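Side-chain contacts in NAD nucleotidase (Haemophilus influenzae, PDB 3ZTV), which degrades NAD to adenosine and nicotinamide riboside, working as a zinc-dependent periplasmic 5'-nucleotidase and NAD pyrophosphatase with broad nucleotide specificity: residues 310-313 against 314-318; 372-375 against 376-379; 547-550 against 551-555. One frame throughout, in Å; residues are numbered along the deposited sequence.

Contact 1 (310-313 against 314-318); sequences AELT and GDERK
L312 and R317 bring their CA atoms to 4.8 Å where the chain leaves strand 309-311 and turns into helix 314-325. G314 makes the bend: it combines a positive phi of 56° with an extended psi, a region that residues with a CB seldom occupy. The T313 carbonyl O then accepts the backbone N of R317 at 3.3 Å, tying the connection to the first helical turn.

R317 reaches back along the connection. With CG anti to the backbone N (chi1 -167°) and the chain extended to NE, the methylenes pass L312, CB against CB at 3.8 Å, and the guanidinium lies beside E311. NH1 has two acceptors. It gives a hydrogen bond to the L312 carbonyl O, 2.9 Å away, and a salt bridge to E311 OE1, also 2.9 Å from NH1, met on its anti side close to the guanidinium plane. The carboxylate is turned 52° from the guanidinium. OE1 also takes L300 N and, weakly, R317 NH2, while OE2 accepts Q301 NE2 of strand 301-303. L312, the buried residue here, sets CD2 against the carboxylate of E316, with OE1 3.4 Å from that methyl.

Arginine suits a place that needs a long arm and several N-H groups: the salt bridge and the carbonyl bond together probably limit rotation of its guanidinium, and they tie the end of the hairpin 301-311 to the helix that follows.

Contact 2 (372-375 against 376-379); sequences NRIP and NKAG
N372 OD1 and the G379 carbonyl O are 4.4 Å apart; both are acceptors, and a water joins them, donating to N372 OD1 at 2.8 Å and to G379 O at 2.7 Å. The amide is used at both ends, because its ND2 gives a hydrogen bond to the G368 carbonyl; asparagine therefore serves as acceptor and donor at once.

R373 makes no contact with 376-379. It is probably a substrate-binding residue, and its backbone O is held by the Y468 hydroxyl while NH1 bonds to T463 OG1.

I374 opens a type II beta turn that ends at K377. The two side chains lie alongside and point the same way, I374 CG2 meeting K377 CG at 3.7 Å. The lysine chain bends at chi2 (-57°), and its NZ goes on to a salt bridge with E478, so methylene groups pack on isoleucine while the charge is paired elsewhere. The I374 carbonyl accepts S380 OG, a further link across the loop.

P375 takes the second place of the turn, where the fixed phi of proline (-67°) fits, and with I374 it rests on F569 of strand 567-570. N376 follows with a positive phi of 64°, which asparagine tolerates well, and its ND2 bonds to the F569 carbonyl.

No direct hydrogen bond crosses between the segments, so the loop shape depends on turn conformation, apolar packing, the bridging water and outside partners. These probably help hold the backbone on both sides of R373 and are consistent with that arginine being presented toward the nucleotide site.

Contact 3 (547-550 against 551-555); sequences ESFI and KFMKK
The E547 carbonyl O receives the backbone N of K551 at 3.0 Å, with an N-H...O angle of 165°. The same i to i+4 pattern continues from S548 to F552, F549 to M553 and I550 to K554, as in a regular alpha helix, which sets side chains four residues apart beside each other.

F549 and M553 run side by side on one flank. The sulfur of M553 sits 5.0 Å from the centroid of the F549 ring, an oblique Met-aromatic contact at 52° from the ring normal. M553 CG also touches F549 CE1 at 3.6 Å. Methionine suits the place because its unbranched chain can bend, here at chi2 (-56°) and again at chi3, to put the sulfur beside a ring that F390 and F429 also meet edge-to-face. F552 joins the same cluster, packing against F390 and edge-to-face on F559.

On another side, K554 lies along I550: its CG is 3.4 Å from the I550 carbonyl O and its CE is 3.9 Å from I550 CG2. The long methylene chain lends apolar cover to a branched residue whose other neighbours include F423, A426 and L76. K551 likewise lays CG 3.4 Å from the E547 O, then carries NZ out to a salt bridge with E398, whose other oxygen accepts S548 OG.

The buried carboxylate of E547 is met by the hydroxyls of Y427 and T79, one at each oxygen, which probably eases the cost of burying its charge. T79 lies in the calcineurin-like phosphoesterase region and Y427 in the C-terminal family region. In this structure the helix thus bridges the two regions, through E547 and through I550 packing on L76 and T79, while its aromatic flank is packed into the C-terminal region.

In the fold
Along the chain the contacts come in series and none touches another. Contact 1 lies at the surface, about 34 Å from the centre of the chain, where the two-stranded sheet 301-303/309-311 passes into helix 314-325; it is remote from the annotated sites. Contacts 2 and 3 have centres about 27 Å apart, against 47 Å and 43 Å from contact 1. Contact 2 is in the loop between strand 357-362 and helix 386-396, the same two elements on which helix 545-555 of contact 3 packs. There the side chain of S548 is about 13 Å from adenosine and that of K551 about 13 Å from a zinc ion, near both ligands without binding either.

Contact 1 (310-313 against 314-318)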
loop_
_atom_site.group_PDB
_atom_site.type_symbol
_atom_site.label_atom_id
_atom_site.label_comp_id
_atom_site.label_asym_id
_atom_site.label_seq_id
_atom_site.Cartn_x
_atom_site.Cartn_y
_atom_site.Cartn_z
ATOM N N ALA A 310 33.638 -35.756 23.308
ATOM C CA ALA A 310 33.565 -36.432 24.601
ATOM C C ALA A 310 33.206 -35.466 25.728
ATOM O O ALA A 310 33.598 -34.299 25.703
ATOM C CB ALA A 310 34.889 -37.145 24.908
ATOM N N GLU A 311 32.481 -35.960 26.724
ATOM C CA GLU A 311 32.100 -35.145 27.875
ATOM C C GLU A 311 33.285 -34.721 28.730
ATOM O O GLU A 311 34.153 -35.539 29.051
ATOM C CB GLU A 311 31.103 -35.900 28.748
ATOM C CG GLU A 311 29.764 -36.132 28.080
ATOM C CD GLU A 311 28.878 -34.891 28.053
ATOM O OE1 GLU A 311 29.200 -33.885 28.731
ATOM O OE2 GLU A 311 27.846 -34.920 27.349
ATOM N N LEU A 312 33.305 -33.447 29.115
ATOM C CA LEU A 312 34.284 -32.943 30.070
ATOM C C LEU A 312 34.142 -33.683 31.395
ATOM O O LEU A 312 33.055 -34.128 31.757
ATOM C CB LEU A 312 34.092 -31.439 30.286
ATOM C CG LEU A 312 34.423 -30.556 29.084
ATOM C CD1 LEU A 312 34.136 -29.095 29.396
ATOM C CD2 LEU A 312 35.875 -30.744 28.666
ATOM N N THR A 313 35.258 -33.823 32.109
ATOM C CA THR A 313 35.284 -34.517 33.391
ATOM C C THR A 313 36.196 -33.774 34.371
ATOM O O THR A 313 36.966 -32.910 33.970
ATOM C CB THR A 313 35.763 -35.983 33.219
ATOM O OG1 THR A 313 35.641 -36.680 34.462
ATOM C CG2 THR A 313 37.212 -36.028 32.753
ATOM N N GLY A 314 36.084 -34.105 35.656
ATOM C CA GLY A 314 36.957 -33.538 36.672
ATOM C C GLY A 314 36.977 -32.020 36.729
ATOM O O GLY A 314 35.946 -31.367 36.553
ATOM N N ASP A 315 38.156 -31.454 36.970
ATOM C CA ASP A 315 38.298 -30.006 37.125
ATOM C C ASP A 315 37.905 -29.229 35.868
ATOM O O ASP A 315 37.371 -28.120 35.960
ATOM C CB ASP A 315 39.721 -29.632 37.553
ATOM C CG ASP A 315 40.010 -29.993 38.997
ATOM O OD1 ASP A 315 39.078 -30.435 39.703
ATOM O OD2 ASP A 315 41.171 -29.822 39.429
ATOM N N GLU A 316 38.166 -29.800 34.695
ATOM C CA GLU A 316 37.817 -29.126 33.450
ATOM C C GLU A 316 36.303 -28.939 33.344
ATOM O O GLU A 316 35.831 -27.890 32.897
ATOM C CB GLU A 316 38.362 -29.866 32.221
ATOM C CG GLU A 316 38.484 -28.963 30.992
ATOM C CD GLU A 316 38.938 -29.693 29.739
ATOM O OE1 GLU A 316 39.065 -30.935 29.773
ATOM O OE2 GLU A 316 39.164 -29.014 28.713
ATOM N N ARG A 317 35.540 -29.944 33.764
ATOM C CA ARG A 317 34.085 -29.825 33.733
ATOM C C ARG A 317 33.622 -28.789 34.751
ATOM O O ARG A 317 32.726 -27.990 34.475
ATOM C CB ARG A 317 33.393 -31.166 33.990
ATOM C CG ARG A 317 31.908 -31.111 33.654
ATOM C CD ARG A 317 31.203 -32.439 33.871
ATOM N NE ARG A 317 29.845 -32.388 33.335
ATOM C CZ ARG A 317 29.522 -32.672 32.076
ATOM N NH1 ARG A 317 30.456 -33.035 31.206
ATOM N NH2 ARG A 317 28.260 -32.583 31.686
ATOM N N LYS A 318 34.230 -28.807 35.931
ATOM C CA LYS A 318 33.890 -27.842 36.971
ATOM C C LYS A 318 34.130 -26.402 36.511
ATOM O O LYS A 318 33.295 -25.524 36.750
ATOM C CB LYS A 318 34.655 -28.152 38.262
ATOM C CG LYS A 318 34.191 -29.426 38.956
ATOM C CD LYS A 318 34.975 -29.693 40.239
ATOM C CE LYS A 318 34.448 -30.919 40.980
ATOM N NZ LYS A 318 34.683 -32.192 40.235
#

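Contact 2 (372-375 against 376-379)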
loop_
_atom_site.group_PDB
_atom_site.type_symbol
_atom_site.label_atom_id
_atom_site.label_comp_id
_atom_site.label_asym_id
_atom_site.label_seq_id
_atom_site.Cartn_x
_atom_site.Cartn_y
_atom_site.Cartn_z
ATOM N N ASN A 372 25.948 -44.224 -7.179
ATOM C CA ASN A 372 25.118 -43.715 -8.269
ATOM C C ASN A 372 25.166 -42.202 -8.455
ATOM O O ASN A 372 24.334 -41.642 -9.163
ATOM C CB ASN A 372 23.670 -44.177 -8.098
ATOM C CG ASN A 372 23.530 -45.686 -8.168
ATOM O OD1 ASN A 372 23.629 -46.280 -9.243
ATOM N ND2 ASN A 372 23.288 -46.314 -7.021
ATOM N N ARG A 373 26.149 -41.551 -7.842
ATOM C CA ARG A 373 26.219 -40.090 -7.871
ATOM C C ARG A 373 26.306 -39.517 -9.279
ATOM O O ARG A 373 25.669 -38.504 -9.578
ATOM C CB ARG A 373 27.385 -39.582 -7.027
ATOM C CG ARG A 373 27.136 -39.670 -5.535
ATOM C CD ARG A 373 28.398 -39.350 -4.759
ATOM N NE ARG A 373 28.162 -39.311 -3.321
ATOM C CZ ARG A 373 29.113 -39.070 -2.425
ATOM N NH1 ARG A 373 30.355 -38.840 -2.828
ATOM N NH2 ARG A 373 28.824 -39.053 -1.130
ATOM N N ILE A 374 27.096 -40.160 -10.135
ATOM C CA ILE A 374 27.303 -39.689 -11.503
ATOM C C ILE A 374 26.810 -40.736 -12.498
ATOM O O ILE A 374 27.187 -41.906 -12.409
ATOM C CB ILE A 374 28.784 -39.388 -11.766
ATOM C CG1 ILE A 374 29.304 -38.361 -10.755
ATOM C CG2 ILE A 374 28.980 -38.888 -13.190
ATOM C CD1 ILE A 374 30.792 -38.113 -10.841
ATOM N N PRO A 375 25.958 -40.325 -13.451
ATOM C CA PRO A 375 25.416 -41.302 -14.400
ATOM C C PRO A 375 26.500 -41.853 -15.312
ATOM O O PRO A 375 27.467 -41.147 -15.606
ATOM C CB PRO A 375 24.421 -40.480 -15.229
ATOM C CG PRO A 375 24.155 -39.242 -14.417
ATOM C CD PRO A 375 25.425 -38.971 -13.685
ATOM N N ASN A 376 26.333 -43.104 -15.740
ATOM C CA ASN A 376 27.206 -43.714 -16.744
ATOM C C ASN A 376 28.667 -43.876 -16.325
ATOM O O ASN A 376 29.558 -43.964 -17.170
ATOM C CB ASN A 376 27.101 -42.957 -18.073
ATOM C CG ASN A 376 25.769 -43.180 -18.761
ATOM O OD1 ASN A 376 25.290 -44.312 -18.855
ATOM N ND2 ASN A 376 25.152 -42.100 -19.232
ATOM N N LYS A 377 28.909 -43.916 -15.019
ATOM C CA LYS A 377 30.234 -44.239 -14.504
ATOM C C LYS A 377 30.262 -45.684 -14.013
ATOM O O LYS A 377 29.219 -46.268 -13.727
ATOM C CB LYS A 377 30.622 -43.293 -13.368
ATOM C CG LYS A 377 31.031 -41.901 -13.826
ATOM C CD LYS A 377 32.187 -41.968 -14.813
ATOM C CE LYS A 377 32.705 -40.584 -15.171
ATOM N NZ LYS A 377 33.965 -40.244 -14.449
ATOM N N ALA A 378 31.458 -46.257 -13.923
ATOM C CA ALA A 378 31.612 -47.615 -13.418
ATOM C C ALA A 378 30.954 -47.757 -12.048
ATOM O O ALA A 378 31.183 -46.943 -11.155
ATOM C CB ALA A 378 33.085 -47.991 -13.342
ATOM N N GLY A 379 30.129 -48.786 -11.894
ATOM C CA GLY A 379 29.452 -49.034 -10.635
ATOM C C GLY A 379 28.163 -48.247 -10.482
ATOM O O GLY A 379 27.414 -48.454 -9.526
HETATM O O HOH W 1 24.773 -48.832 -9.232
#

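Contact 3 (547-550 against 551-555)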
loop_
_atom_site.group_PDB
_atom_site.type_symbol
_atom_site.label_atom_id
_atom_site.label_comp_id
_atom_site.label_asym_id
_atom_site.label_seq_id
_atom_site.Cartn_x
_atom_site.Cartn_y
_atom_site.Cartn_z
ATOM N N GLU A 547 10.797 -33.110 6.327
ATOM C CA GLU A 547 9.391 -32.723 6.327
ATOM C C GLU A 547 8.853 -32.502 4.905
ATOM O O GLU A 547 7.695 -32.804 4.628
ATOM C CB GLU A 547 9.156 -31.498 7.221
ATOM C CG GLU A 547 9.447 -31.762 8.704
ATOM C CD GLU A 547 8.481 -32.750 9.341
ATOM O OE1 GLU A 547 7.385 -32.957 8.791
ATOM O OE2 GLU A 547 8.819 -33.318 10.407
ATOM N N SER A 548 9.699 -32.011 4.004
ATOM C CA SER A 548 9.311 -31.897 2.594
ATOM C C SER A 548 9.027 -33.277 1.999
ATOM O O SER A 548 8.055 -33.472 1.258
ATOM C CB SER A 548 10.419 -31.217 1.792
ATOM O OG SER A 548 10.611 -29.878 2.209
ATOM N N PHE A 549 9.875 -34.241 2.339
ATOM C CA PHE A 549 9.692 -35.603 1.867
ATOM C C PHE A 549 8.379 -36.177 2.377
ATOM O O PHE A 549 7.631 -36.789 1.621
ATOM C CB PHE A 549 10.866 -36.491 2.270
ATOM C CG PHE A 549 10.932 -37.770 1.486
ATOM C CD1 PHE A 549 10.053 -38.803 1.751
ATOM C CD2 PHE A 549 11.834 -37.914 0.445
ATOM C CE1 PHE A 549 10.096 -39.971 1.019
ATOM C CE2 PHE A 549 11.878 -39.083 -0.290
ATOM C CZ PHE A 549 11.004 -40.110 -0.001
ATOM N N ILE A 550 8.086 -35.961 3.657
ATOM C CA ILE A 550 6.809 -36.386 4.226
ATOM C C ILE A 550 5.602 -35.766 3.494
ATOM O O ILE A 550 4.640 -36.465 3.170
ATOM C CB ILE A 550 6.750 -36.089 5.739
ATOM C CG1 ILE A 550 7.669 -37.049 6.492
ATOM C CG2 ILE A 550 5.329 -36.181 6.260
ATOM C CD1 ILE A 550 8.048 -36.551 7.876
ATOM N N LYS A 551 5.650 -34.463 3.227
ATOM C CA LYS A 551 4.568 -33.822 2.469
ATOM C C LYS A 551 4.378 -34.460 1.093
ATOM O O LYS A 551 3.250 -34.645 0.626
ATOM C CB LYS A 551 4.844 -32.335 2.271
ATOM C CG LYS A 551 4.796 -31.500 3.521
ATOM C CD LYS A 551 4.912 -30.032 3.145
ATOM C CE LYS A 551 5.064 -29.162 4.374
ATOM N NZ LYS A 551 5.148 -27.718 4.009
ATOM N N PHE A 552 5.484 -34.757 0.425
ATOM C CA PHE A 552 5.426 -35.353 -0.904
ATOM C C PHE A 552 4.705 -36.699 -0.870
ATOM O O PHE A 552 3.847 -36.973 -1.710
ATOM C CB PHE A 552 6.832 -35.488 -1.494
ATOM C CG PHE A 552 6.854 -35.995 -2.910
ATOM C CD1 PHE A 552 6.879 -37.354 -3.165
ATOM C CD2 PHE A 552 6.861 -35.115 -3.980
ATOM C CE1 PHE A 552 6.897 -37.833 -4.461
ATOM C CE2 PHE A 552 6.886 -35.587 -5.281
ATOM C CZ PHE A 552 6.905 -36.950 -5.519
ATOM N N MET A 553 5.040 -37.537 0.105
ATOM C CA MET A 553 4.373 -38.826 0.215
ATOM C C MET A 553 2.895 -38.678 0.572
ATOM O O MET A 553 2.067 -39.472 0.137
ATOM C CB MET A 553 5.088 -39.737 1.219
ATOM C CG MET A 553 6.515 -40.115 0.830
ATOM S SD MET A 553 6.650 -40.904 -0.791
ATOM C CE MET A 553 5.426 -42.208 -0.676
ATOM N N LYS A 554 2.557 -37.669 1.365
ATOM C CA LYS A 554 1.152 -37.422 1.676
ATOM C C LYS A 554 0.372 -37.063 0.415
ATOM O O LYS A 554 -0.810 -37.387 0.296
ATOM C CB LYS A 554 1.002 -36.303 2.706
ATOM C CG LYS A 554 1.413 -36.684 4.120
ATOM C CD LYS A 554 1.117 -35.541 5.083
ATOM C CE LYS A 554 1.492 -35.897 6.513
ATOM N NZ LYS A 554 0.533 -36.845 7.133
ATOM N N LYS A 555 1.041 -36.399 -0.521
ATOM C CA LYS A 555 0.415 -36.002 -1.780
ATOM C C LYS A 555 0.359 -37.181 -2.743
ATOM O O LYS A 555 -0.577 -37.305 -3.540
ATOM C CB LYS A 555 1.182 -34.841 -2.416
ATOM C CG LYS A 555 0.494 -34.230 -3.629
ATOM C CD LYS A 555 1.319 -33.105 -4.245
ATOM C CE LYS A 555 2.577 -33.643 -4.907
ATOM N NZ LYS A 555 3.191 -32.698 -5.893
#